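Local coordinates for protein putative aminooxidase (Propionibacterium acnes, PDB 2BA9) that isomerises polyunsaturated fatty acids to give conjugated linoleic acid, and carries a bound FAD in a fold of the flavin-containing amine oxidoreductase family, at residues F187-M190 against M191-K195; A113-K116 against L117-L121; G22-L25 against E26-G29. All coordinates share one frame; numbering follows the deposited sequence.

Contact 1 (F187-M190 against M191-K195); sequences FVTM and MSFAK
F187 and M191, one turn apart on helix 187-195, form a Met-aromatic contact. M191 SD sits 4.5 Å from the centroid of the F187 ring and approaches it obliquely. Its CE lies over one ring face, offset toward the rim. Of the M191 atoms, CG comes nearest the ring, 3.6 Å from F187 CE2. The M191 chain is bent at both CB-CG and CG-SD, and this curls the thioether back along the helix. CE also reaches M190, at 3.7 Å from its CG.

The tight part of the contact is the buried side. M190 has CG anti to the backbone N (chi1 -176°) and then bends, so that its CE comes to 3.9 Å from F193 CB. M190 also packs on L160 and W161 of helix 158-161 and on P164. T189 O lies in the plane of the F193 ring, at its edge, and accepts the backbone bond from F193 N at 2.9 Å. T189 OG1 is hydrogen-bonded to D186 OD1, while T189 packs on S66 and F193 on M62.

The other side is looser. V188 and A194 are exposed. S192 OG lies 3.0 Å from V188 O, which accepts the backbone bond from S192 N.

A bound dodecaethylene glycol, probably from the crystallisation liquor, lies beside A194. Apart from the backbone bonds and the serine hydroxyl, the contact is thioether against ring and methylene. The side-chain packing is therefore probably held by dispersion and by the sulfur at the ring, while the backbone bonds fix the turn.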
# COMPACT_ATOMS: atom_id res chain seq x y z
N PHE A 187 16.32 -4.05 -3.33
CA PHE A 187 17.03 -4.16 -4.61
C PHE A 187 16.42 -5.26 -5.50
O PHE A 187 16.29 -5.08 -6.70
CB PHE A 187 18.52 -4.37 -4.41
CG PHE A 187 19.32 -4.16 -5.66
CD1 PHE A 187 19.72 -2.89 -6.03
CD2 PHE A 187 19.63 -5.23 -6.48
CE1 PHE A 187 20.45 -2.69 -7.19
CE2 PHE A 187 20.35 -5.04 -7.64
CZ PHE A 187 20.75 -3.77 -8.00
N VAL A 188 16.02 -6.37 -4.91
CA VAL A 188 15.44 -7.47 -5.69
C VAL A 188 14.09 -7.12 -6.30
O VAL A 188 13.78 -7.51 -7.42
CB VAL A 188 15.30 -8.74 -4.83
CG1 VAL A 188 14.58 -9.84 -5.62
CG2 VAL A 188 16.66 -9.21 -4.39
N THR A 189 13.29 -6.37 -5.55
CA THR A 189 11.97 -5.97 -6.01
C THR A 189 12.10 -4.94 -7.13
O THR A 189 11.46 -5.08 -8.17
CB THR A 189 11.12 -5.42 -4.84
OG1 THR A 189 11.03 -6.43 -3.84
CG2 THR A 189 9.73 -5.03 -5.29
N MET A 190 12.96 -3.94 -6.92
CA MET A 190 13.25 -2.95 -7.96
C MET A 190 13.63 -3.65 -9.26
O MET A 190 13.08 -3.34 -10.31
CB MET A 190 14.37 -2.00 -7.51
CG MET A 190 14.69 -0.87 -8.49
SD MET A 190 13.41 0.38 -8.61
CE MET A 190 12.41 -0.27 -9.96
N MET A 191 14.55 -4.61 -9.17
CA MET A 191 14.96 -5.36 -10.36
C MET A 191 13.80 -6.11 -11.04
O MET A 191 13.69 -6.09 -12.27
CB MET A 191 16.09 -6.33 -10.00
CG MET A 191 17.38 -5.63 -9.60
SD MET A 191 17.99 -4.44 -10.81
CE MET A 191 17.32 -2.91 -10.13
N SER A 192 12.94 -6.73 -10.24
CA SER A 192 11.75 -7.41 -10.76
C SER A 192 10.81 -6.45 -11.51
O SER A 192 10.25 -6.80 -12.55
CB SER A 192 10.99 -8.11 -9.62
OG SER A 192 11.80 -9.12 -9.04
N PHE A 193 10.65 -5.25 -10.98
CA PHE A 193 9.94 -4.19 -11.72
C PHE A 193 10.67 -3.82 -13.01
O PHE A 193 10.03 -3.68 -14.04
CB PHE A 193 9.72 -2.94 -10.86
CG PHE A 193 8.39 -2.92 -10.18
CD1 PHE A 193 8.24 -3.43 -8.90
CD2 PHE A 193 7.28 -2.42 -10.84
CE1 PHE A 193 7.01 -3.43 -8.28
CE2 PHE A 193 6.06 -2.41 -10.24
CZ PHE A 193 5.92 -2.91 -8.96
N ALA A 194 11.99 -3.70 -12.93
CA ALA A 194 12.83 -3.34 -14.08
C ALA A 194 12.71 -4.37 -15.19
O ALA A 194 12.61 -4.03 -16.37
CB ALA A 194 14.28 -3.19 -13.66
N LYS A 195 12.75 -5.64 -14.82
CA LYS A 195 12.58 -6.73 -15.77
C LYS A 195 11.13 -6.92 -16.25
O LYS A 195 10.89 -7.53 -17.29
CB LYS A 195 13.07 -8.02 -15.11
CG LYS A 195 12.98 -9.26 -15.99
CD LYS A 195 13.76 -10.43 -15.39
CE LYS A 195 13.55 -11.74 -16.17
NZ LYS A 195 12.10 -12.13 -16.30

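Contact 2 (A113-K116 against L117-L121); sequences AVQK and LGQLL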
# COMPACT_ATOMS: atom_id res chain seq x y z
N ALA A 113 24.57 4.87 -10.62
CA ALA A 113 23.95 5.06 -9.31
C ALA A 113 23.24 3.79 -8.82
O ALA A 113 23.38 3.39 -7.66
CB ALA A 113 22.96 6.24 -9.36
N VAL A 114 22.46 3.16 -9.71
CA VAL A 114 21.70 1.96 -9.37
C VAL A 114 22.61 0.81 -8.92
O VAL A 114 22.29 0.10 -7.96
CB VAL A 114 20.85 1.49 -10.57
CG1 VAL A 114 20.33 0.05 -10.36
CG2 VAL A 114 19.71 2.48 -10.83
N GLN A 115 23.73 0.62 -9.64
CA GLN A 115 24.75 -0.38 -9.28
C GLN A 115 25.44 -0.04 -7.94
O GLN A 115 25.64 -0.92 -7.09
CB GLN A 115 25.78 -0.49 -10.41
CG GLN A 115 27.10 -1.26 -10.07
CD GLN A 115 27.05 -2.78 -10.25
OE1 GLN A 115 27.97 -3.49 -9.78
NE2 GLN A 115 26.01 -3.30 -10.93
N LYS A 116 25.82 1.22 -7.77
CA LYS A 116 26.50 1.65 -6.55
C LYS A 116 25.56 1.49 -5.36
O LYS A 116 25.97 1.02 -4.29
CB LYS A 116 26.97 3.11 -6.66
CG LYS A 116 28.02 3.49 -5.61
CD LYS A 116 28.37 4.98 -5.68
CE LYS A 116 28.63 5.59 -4.30
NZ LYS A 116 28.96 7.06 -4.38
N LEU A 117 24.30 1.87 -5.54
CA LEU A 117 23.30 1.72 -4.50
C LEU A 117 23.13 0.25 -4.14
O LEU A 117 23.12 -0.09 -2.96
CB LEU A 117 21.94 2.30 -4.93
CG LEU A 117 20.81 2.27 -3.90
CD1 LEU A 117 21.18 2.99 -2.61
CD2 LEU A 117 19.52 2.86 -4.51
N GLY A 118 23.00 -0.60 -5.15
CA GLY A 118 22.83 -2.03 -4.91
C GLY A 118 23.91 -2.55 -3.99
O GLY A 118 23.64 -3.30 -3.06
N GLN A 119 25.15 -2.14 -4.23
CA GLN A 119 26.28 -2.66 -3.45
C GLN A 119 26.30 -2.11 -2.03
O GLN A 119 26.63 -2.84 -1.08
CB GLN A 119 27.58 -2.36 -4.18
CG GLN A 119 27.71 -3.17 -5.47
CD GLN A 119 27.81 -4.68 -5.21
OE1 GLN A 119 28.88 -5.17 -4.81
NE2 GLN A 119 26.72 -5.41 -5.45
N LEU A 120 25.93 -0.85 -1.88
CA LEU A 120 25.76 -0.24 -0.57
C LEU A 120 24.64 -0.89 0.25
O LEU A 120 24.79 -1.06 1.45
CB LEU A 120 25.44 1.25 -0.71
CG LEU A 120 26.57 2.17 -1.12
CD1 LEU A 120 25.96 3.46 -1.67
CD2 LEU A 120 27.49 2.46 0.07
N LEU A 121 23.54 -1.24 -0.40
CA LEU A 121 22.42 -1.89 0.29
C LEU A 121 22.81 -3.27 0.84
O LEU A 121 22.30 -3.71 1.87
CB LEU A 121 21.21 -2.02 -0.64
CG LEU A 121 20.46 -0.73 -0.98
CD1 LEU A 121 19.30 -1.00 -1.94
CD2 LEU A 121 19.98 -0.06 0.31
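Helix 106-122 carries this contact, two successive turns within one regular alpha-helix. Four backbone bonds join A113-K116 to L117-L121, each from residue i+4 back to residue i. The shortest is L117 N to A113 O, at 2.8 Å. The next, G118 N to V114 O, is 3.0 Å long.

The side chains lean mainly on backbone carbonyls. L120 has CG beside its own backbone N (chi1 -74°), which lays the branch back over the preceding turn. Its CG is 3.4 Å from K116 O, and CD1 is 3.6 Å from the same oxygen. K116 O also takes the backbone bond from L120 N, so the leucine packs around an acceptor already in use. On the exposed face Q119 does much the same. Its CG lies 3.5 Å from Q115 O, the acceptor of its own backbone N-H. The side chains of Q115 and Q119 meet only loosely, with Q115 OE1 4.3 Å from Q119 CG. K116 CE and L120 CD1 are equally far apart, at 4.3 Å. The K116 chain then runs on to bond N152 O through its NZ.

The inner face is apolar. L117 CB touches A113 O at 3.3 Å. Beyond CB the side chain meets F148 and L149 of helix 145-151 and W161 of helix 158-161, and V114 meets L160 of the latter helix. The contact thus lies where helix 106-122 packs on helices 145-151 and 158-161, with its backbone at V114 and G118 against the F187 ring of helix 187-195.

Contact 3 (G22-L25 against E26-G29); sequences GMYL and EQAG
This is the C-terminal end of a helix, closed by a Schellman motif. Helix 16-28 is the helix of the unit strand 9-12, helix 16-28, strand 33-36, which belongs to the Rossmann-type FAD-binding part of the fold. The glycine-rich pattern G13, G15, G18 lies at its other end, consistent with a role in holding FAD.

The backbone bonds change toward the end. E26 N to G22 O is 2.9 Å and nearly straight (169°). A28 N to Y24 O is longer, at 3.2 Å, and its donor stands above the carbonyl plane. A28 N also makes a weak bond to L25 O. G29 then takes a positive phi of 98°, and its N bonds E26 O at 2.9 Å.

Q27 carries most of the side-chain contact. Its CG lies beside its own backbone N (chi1 -70°), which directs the chain back along the preceding turn. CG reaches M23 O at 3.2 Å. The amide lies against both M23 and Y24. Its OE1 is 3.6 Å from M23 CE, and its NE2 is 3.5 Å from Y24 CD1. The amide and ring planes are nearly perpendicular, although the two side chains run side by side. M23 CG lies over the centre of one face of the Y24 ring.

From outside, R76 bonds Q27 OE1 and forms a salt bridge with E26 OE2. E26 OE1 bonds Y33 OH and the backbone N of E217, and Y24 OH bonds E72 OE1. M23 packs on I73 and R76 of helix 68-77, Y24 on T69 of that helix and K416 of helix 408-423, and L25 on I9 and I11 of strand 9-12, while L25 and A28 both meet V419 of helix 408-423.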
# COMPACT_ATOMS: atom_id res chain seq x y z
N GLY A 22 -6.03 -13.11 10.83
CA GLY A 22 -6.92 -14.23 11.09
C GLY A 22 -6.32 -15.56 10.65
O GLY A 22 -6.26 -16.51 11.44
N MET A 23 -5.90 -15.62 9.39
CA MET A 23 -5.24 -16.82 8.83
C MET A 23 -4.13 -17.34 9.72
O MET A 23 -4.07 -18.53 10.01
CB MET A 23 -4.63 -16.52 7.46
CG MET A 23 -3.75 -17.63 6.88
SD MET A 23 -2.99 -17.16 5.33
CE MET A 23 -1.70 -18.38 5.13
N TYR A 24 -3.23 -16.46 10.12
CA TYR A 24 -2.02 -16.91 10.83
C TYR A 24 -2.25 -17.16 12.32
O TYR A 24 -1.54 -17.97 12.93
CB TYR A 24 -0.85 -15.94 10.59
CG TYR A 24 -0.28 -16.11 9.19
CD1 TYR A 24 0.47 -17.24 8.85
CD2 TYR A 24 -0.52 -15.17 8.21
CE1 TYR A 24 0.97 -17.41 7.55
CE2 TYR A 24 -0.03 -15.33 6.92
CZ TYR A 24 0.71 -16.44 6.59
OH TYR A 24 1.16 -16.55 5.30
N LEU A 25 -3.25 -16.49 12.89
CA LEU A 25 -3.68 -16.82 14.25
C LEU A 25 -4.29 -18.22 14.25
O LEU A 25 -3.91 -19.07 15.06
CB LEU A 25 -4.66 -15.77 14.80
CG LEU A 25 -3.97 -14.51 15.36
CD1 LEU A 25 -4.94 -13.34 15.51
CD2 LEU A 25 -3.30 -14.83 16.70
N GLU A 26 -5.23 -18.44 13.32
CA GLU A 26 -5.86 -19.74 13.17
C GLU A 26 -4.80 -20.84 13.10
O GLU A 26 -4.86 -21.81 13.85
CB GLU A 26 -6.73 -19.77 11.91
CG GLU A 26 -7.64 -20.98 11.82
CD GLU A 26 -8.51 -20.97 10.58
OE1 GLU A 26 -9.32 -20.05 10.44
OE2 GLU A 26 -8.38 -21.90 9.76
N GLN A 27 -3.83 -20.66 12.21
CA GLN A 27 -2.77 -21.65 11.97
C GLN A 27 -1.83 -21.91 13.16
O GLN A 27 -1.26 -22.99 13.28
CB GLN A 27 -1.96 -21.27 10.72
CG GLN A 27 -2.77 -21.44 9.43
CD GLN A 27 -2.01 -21.04 8.17
OE1 GLN A 27 -2.48 -21.29 7.07
NE2 GLN A 27 -0.85 -20.42 8.34
N ALA A 28 -1.71 -20.92 14.04
CA ALA A 28 -0.95 -21.05 15.30
C ALA A 28 -1.78 -21.66 16.42
O ALA A 28 -1.25 -21.90 17.52
CB ALA A 28 -0.43 -19.67 15.74
N GLY A 29 -3.05 -21.92 16.17
CA GLY A 29 -3.92 -22.57 17.16
C GLY A 29 -4.79 -21.62 17.96
O GLY A 29 -5.33 -21.99 19.00

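Contacts 1 and 2 are neighbours, and contact 3 stands apart. Helices 187-195 and 106-122 touch directly: F187 CE1 is 3.4 Å from G118 CA, and M191 CE approaches V114 CG1. Both also pack on helix 158-161. Contact 3 is about 31 Å from contact 1 and 38 Å from contact 2, centre to centre, in the beta-alpha-beta unit of the Rossmann-type part. It has four buried residues and one exposed. Contact 2 splits into four buried and three exposed, contact 1 into two and two. Contact 1 is sulfur and aromatic, contact 2 aliphatic with a polar outer face. Contact 3 mixes apolar packing with charged partners at a helix end.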